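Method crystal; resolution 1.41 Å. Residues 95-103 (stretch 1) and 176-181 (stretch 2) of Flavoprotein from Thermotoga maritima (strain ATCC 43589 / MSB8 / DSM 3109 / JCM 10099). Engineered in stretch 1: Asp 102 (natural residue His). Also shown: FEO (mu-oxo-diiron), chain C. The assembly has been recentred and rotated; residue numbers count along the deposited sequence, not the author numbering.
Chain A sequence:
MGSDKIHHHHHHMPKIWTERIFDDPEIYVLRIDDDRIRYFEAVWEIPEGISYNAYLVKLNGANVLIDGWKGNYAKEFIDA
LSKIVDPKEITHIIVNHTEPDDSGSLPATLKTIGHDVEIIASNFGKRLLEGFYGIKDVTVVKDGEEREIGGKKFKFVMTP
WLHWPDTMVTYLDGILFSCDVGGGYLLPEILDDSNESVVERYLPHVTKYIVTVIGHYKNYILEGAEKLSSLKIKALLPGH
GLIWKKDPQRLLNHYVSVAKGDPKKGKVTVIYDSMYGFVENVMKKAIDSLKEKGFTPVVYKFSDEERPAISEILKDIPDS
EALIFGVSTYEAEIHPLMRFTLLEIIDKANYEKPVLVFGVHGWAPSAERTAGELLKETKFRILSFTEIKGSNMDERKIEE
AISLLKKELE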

ATOM      1  N   VAL A  95     -27.617   0.960 -21.125  1.00 18.94           N
ATOM      2  CA  VAL A  95     -26.323   1.078 -20.459  1.00 18.42           C
ATOM      3  C   VAL A  95     -26.488   2.112 -19.349  1.00 19.29           C
ATOM      4  O   VAL A  95     -26.419   3.321 -19.583  1.00 20.06           O
ATOM      5  CB  VAL A  95     -25.221   1.464 -21.450  1.00 19.60           C
ATOM      6  CG1 VAL A  95     -23.880   1.582 -20.740  1.00 20.98           C
ATOM      7  CG2 VAL A  95     -25.146   0.430 -22.558  1.00 19.81           C
ATOM      8  N   ASN A  96     -26.697   1.635 -18.115  1.00 18.76           N
ATOM      9  CA  ASN A  96     -26.868   2.533 -16.987  1.00 18.56           C
ATOM     10  C   ASN A  96     -25.550   3.208 -16.589  1.00 19.21           C
ATOM     11  O   ASN A  96     -25.579   4.275 -15.972  1.00 19.06           O
ATOM     12  CB  ASN A  96     -27.390   1.740 -15.787  1.00 19.74           C
ATOM     13  CG  ASN A  96     -28.849   1.338 -15.932  1.00 21.12           C
ATOM     14  OD1 ASN A  96     -29.715   2.183 -16.179  1.00 21.93           O
ATOM     15  ND2 ASN A  96     -29.139   0.034 -15.771  1.00 22.22           N
ATOM     16  N   HIS A  97     -24.410   2.612 -16.942  1.00 18.92           N
ATOM     17  CA  HIS A  97     -23.084   3.022 -16.495  1.00 18.86           C
ATOM     18  C   HIS A  97     -22.109   2.290 -17.393  1.00 18.53           C
ATOM     19  O   HIS A  97     -22.308   1.110 -17.698  1.00 20.28           O
ATOM     20  CB  HIS A  97     -22.943   2.598 -15.019  1.00 19.01           C
ATOM     21  CG  HIS A  97     -21.597   2.794 -14.370  1.00 18.59           C
ATOM     22  ND1 HIS A  97     -20.868   3.970 -14.388  1.00 18.75           N
ATOM     23  CD2 HIS A  97     -20.910   1.952 -13.565  1.00 17.84           C
ATOM     24  CE1 HIS A  97     -19.774   3.823 -13.660  1.00 18.87           C
ATOM     25  NE2 HIS A  97     -19.781   2.608 -13.141  1.00 17.14           N
ATOM     26  N   THR A  98     -21.087   3.001 -17.857  1.00 17.94           N
ATOM     27  CA  THR A  98     -20.239   2.509 -18.932  1.00 18.52           C
ATOM     28  C   THR A  98     -18.935   1.882 -18.455  1.00 18.55           C
ATOM     29  O   THR A  98     -18.125   1.479 -19.294  1.00 19.64           O
ATOM     30  CB  THR A  98     -19.894   3.644 -19.897  1.00 20.69           C
ATOM     31  OG1 THR A  98     -19.104   4.627 -19.214  1.00 22.10           O
ATOM     32  CG2 THR A  98     -21.166   4.281 -20.456  1.00 21.63           C
ATOM     33  N   GLU A  99     -18.690   1.810 -17.151  1.00 17.37           N
ATOM     34  CA  GLU A  99     -17.405   1.297 -16.697  1.00 17.91           C
ATOM     35  C   GLU A  99     -17.231  -0.137 -17.206  1.00 17.83           C
ATOM     36  O   GLU A  99     -18.201  -0.901 -17.248  1.00 17.34           O
ATOM     37  CB  GLU A  99     -17.330   1.324 -15.170  1.00 18.28           C
ATOM     38  CG  GLU A  99     -15.979   0.957 -14.604  1.00 19.42           C
ATOM     39  CD  GLU A  99     -15.882   1.158 -13.119  1.00 20.69           C
ATOM     40  OE1 GLU A  99     -16.762   1.786 -12.522  1.00 21.57           O
ATOM     41  OE2 GLU A  99     -14.877   0.690 -12.531  1.00 23.65           O
ATOM     42  N   PRO A 100     -16.020  -0.550 -17.597  1.00 18.15           N
ATOM     43  CA  PRO A 100     -15.891  -1.849 -18.277  1.00 18.31           C
ATOM     44  C   PRO A 100     -16.195  -3.083 -17.454  1.00 18.86           C
ATOM     45  O   PRO A 100     -16.282  -4.160 -18.052  1.00 20.64           O
ATOM     46  CB  PRO A 100     -14.453  -1.842 -18.788  1.00 19.30           C
ATOM     47  CG  PRO A 100     -14.176  -0.406 -19.024  1.00 18.62           C
ATOM     48  CD  PRO A 100     -14.871   0.325 -17.916  1.00 18.24           C
ATOM     49  N   ASP A 101     -16.333  -3.008 -16.124  1.00 18.19           N
ATOM     50  CA  ASP A 101     -16.804  -4.191 -15.410  1.00 19.06           C
ATOM     51  C   ASP A 101     -18.248  -4.526 -15.752  1.00 19.31           C
ATOM     52  O   ASP A 101     -18.651  -5.688 -15.653  1.00 20.94           O
ATOM     53  CB  ASP A 101     -16.669  -4.038 -13.896  1.00 20.50           C
ATOM     54  CG  ASP A 101     -17.426  -2.848 -13.336  1.00 19.71           C
ATOM     55  OD1 ASP A 101     -17.316  -1.737 -13.877  1.00 21.40           O
ATOM     56  OD2 ASP A 101     -18.145  -3.016 -12.324  1.00 20.56           O
ATOM     57  N   ASP A 102     -19.017  -3.535 -16.164  1.00 19.11           N
ATOM     58  CA  ASP A 102     -20.387  -3.738 -16.594  1.00 22.15           C
ATOM     59  C   ASP A 102     -20.579  -3.630 -18.108  1.00 22.24           C
ATOM     60  O   ASP A 102     -21.551  -4.190 -18.620  1.00 24.36           O
ATOM     61  CB  ASP A 102     -21.314  -2.781 -15.811  1.00 26.51           C
ATOM     62  CG  ASP A 102     -21.279  -3.067 -14.253  1.00 33.03           C
ATOM     63  OD1 ASP A 102     -21.698  -4.180 -13.830  1.00 38.17           O
ATOM     64  OD2 ASP A 102     -20.820  -2.225 -13.438  1.00 30.94           O
ATOM     65  N   SER A 103     -19.648  -3.005 -18.843  1.00 20.66           N
ATOM     66  CA  SER A 103     -19.805  -2.774 -20.284  1.00 21.36           C
ATOM     67  C   SER A 103     -18.813  -3.529 -21.158  1.00 21.43           C
ATOM     68  O   SER A 103     -18.888  -3.418 -22.391  1.00 22.54           O
ATOM     69  CB  SER A 103     -19.680  -1.279 -20.595  1.00 21.24           C
ATOM     70  OG  SER A 103     -18.340  -0.832 -20.462  1.00 21.04           O
ATOM     71  N   LEU A 176     -36.375  -1.560 -10.322  1.00 19.97           N
ATOM     72  CA  LEU A 176     -35.286  -0.624 -10.574  1.00 20.83           C
ATOM     73  C   LEU A 176     -34.030  -1.404 -10.956  1.00 20.54           C
ATOM     74  O   LEU A 176     -33.521  -2.203 -10.160  1.00 21.78           O
ATOM     75  CB  LEU A 176     -35.026   0.226  -9.326  1.00 22.31           C
ATOM     76  CG  LEU A 176     -34.148   1.460  -9.547  1.00 24.71           C
ATOM     77  CD1 LEU A 176     -34.938   2.542 -10.265  1.00 25.59           C
ATOM     78  CD2 LEU A 176     -33.612   1.982  -8.233  1.00 25.43           C
ATOM     79  N   PHE A 177     -33.544  -1.181 -12.175  1.00 19.15           N
ATOM     80  CA  PHE A 177     -32.265  -1.717 -12.632  1.00 18.74           C
ATOM     81  C   PHE A 177     -31.232  -0.633 -12.351  1.00 19.07           C
ATOM     82  O   PHE A 177     -31.242   0.422 -12.989  1.00 19.79           O
ATOM     83  CB  PHE A 177     -32.320  -2.043 -14.126  1.00 19.18           C
ATOM     84  CG  PHE A 177     -33.372  -3.051 -14.499  1.00 19.56           C
ATOM     85  CD1 PHE A 177     -34.657  -2.646 -14.829  1.00 19.93           C
ATOM     86  CD2 PHE A 177     -33.065  -4.402 -14.566  1.00 20.32           C
ATOM     87  CE1 PHE A 177     -35.625  -3.582 -15.205  1.00 20.60           C
ATOM     88  CE2 PHE A 177     -34.021  -5.339 -14.953  1.00 21.48           C
ATOM     89  CZ  PHE A 177     -35.299  -4.927 -15.268  1.00 21.85           C
ATOM     90  N   SER A 178     -30.379  -0.864 -11.356  1.00 19.78           N
ATOM     91  CA  SER A 178     -29.631   0.224 -10.756  1.00 19.89           C
ATOM     92  C   SER A 178     -28.125   0.123 -10.937  1.00 19.88           C
ATOM     93  O   SER A 178     -27.412   1.010 -10.468  1.00 20.93           O
ATOM     94  CB  SER A 178     -29.954   0.302  -9.260  1.00 20.86           C
ATOM     95  OG  SER A 178     -29.740  -0.945  -8.642  1.00 22.23           O
ATOM     96  N   CYS A 179     -27.625  -0.932 -11.577  1.00 19.84           N
ATOM     97  CA  CYS A 179     -26.195  -1.117 -11.816  1.00 20.03           C
ATOM     98  C   CYS A 179     -25.374  -0.971 -10.527  1.00 18.76           C
ATOM     99  O   CYS A 179     -25.600  -1.728  -9.594  1.00 20.47           O
ATOM    100  CB  CYS A 179     -25.691  -0.237 -12.958  1.00 22.72           C
ATOM    101  SG  CYS A 179     -24.181  -0.904 -13.682  1.00 28.36           S
ATOM    102  N   ASP A 180     -24.436  -0.022 -10.421  1.00 18.61           N
ATOM    103  CA  ASP A 180     -23.615   0.044  -9.203  1.00 18.15           C
ATOM    104  C   ASP A 180     -24.397   0.481  -7.981  1.00 18.38           C
ATOM    105  O   ASP A 180     -23.969   0.183  -6.855  1.00 18.78           O
ATOM    106  CB  ASP A 180     -22.455   1.030  -9.338  1.00 17.66           C
ATOM    107  CG  ASP A 180     -21.332   0.532 -10.247  1.00 18.63           C
ATOM    108  OD1 ASP A 180     -21.367  -0.640 -10.678  1.00 19.21           O
ATOM    109  OD2 ASP A 180     -20.418   1.330 -10.547  1.00 21.63           O
ATOM    110  N   VAL A 181     -25.509   1.182  -8.166  1.00 18.97           N
ATOM    111  CA  VAL A 181     -26.306   1.675  -7.051  1.00 20.30           C
ATOM    112  C   VAL A 181     -27.020   0.477  -6.433  1.00 21.64           C
ATOM    113  O   VAL A 181     -27.888  -0.136  -7.056  1.00 23.51           O
ATOM    114  CB  VAL A 181     -27.292   2.753  -7.512  1.00 21.16           C
ATOM    115  CG1 VAL A 181     -28.148   3.225  -6.345  1.00 23.43           C
ATOM    116  CG2 VAL A 181     -26.549   3.928  -8.142  1.00 22.76           C
TER
HETATM  117 FE1  FEO C 401     -18.637   1.462 -11.606  1.00 19.83          FE
HETATM  118 FE2  FEO C 401     -19.715  -1.769 -11.463  1.00 21.34          FE
HETATM  119  O   FEO C 401     -18.882  -0.283 -12.259  1.00 21.81           O
HETATM  120  O   HOH W   1     -17.547   0.337 -10.052  1.00 54.25           O
HETATM  121  O   HOH W   2     -18.529  -1.297  -9.581  1.00 26.54           O

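Cys 179, Asn 96 and Asp 180 cover the most surface in this contact, which buries 292 Å² in all, both sides summed, and contains no direct hydrogen bond from one stretch to the other. Packing and shared metal ligation hold it instead.

Cys 179 contributes the largest share, 75 Å². Its CA-to-CB bond points toward stretch 1, and with chi1 at -157° (t) the sulfur lies 3.9 Å from His 97 CB and 3.6 Å from Asp 102 OD2. Relative to the imidazole of His 97, SG sits 5.3 Å from the centroid and 84° off the ring normal, so it meets the ring at its edge. Cys 179 itself has phi/psi of 52/-119, the conformation expected at the second position of the type II' turn from Ser 178 to Val 181. That turn is closed by Val 181 N donating to Ser 178 O at 3.0 Å.

Asn 96 covers 59 Å² and packs through its CB, 3.8 Å from Cys 179 CB; the CA atoms of these two residues, 6.4 Å apart, mark the backbone register. Its ND2 comes within 3.5 Å of Phe 177 O without a hydrogen bond, both polar ends of the amide being satisfied elsewhere in the structure.

Asp 180, covering 51 Å², joins the stretches through the mu-oxo-diiron group. Its carboxylate bridges the irons, OD2 to FE1 and OD1 to FE2, each at 2.1 Å. Stretch 1 supplies His 97 NE2 (2.2 Å) and Glu 99 OE1 (2.1 Å) to FE1, and Asp 101 OD2 (2.2 Å) and the engineered Asp 102 OD2 (2.3 Å) to FE2. Common ligation accounts for the short separations of His 97 NE2 from Asp 180 OD2, 3.0 Å, and of Asp 102 OD2 from Asp 180 OD1, 3.2 Å; neither is a hydrogen bond.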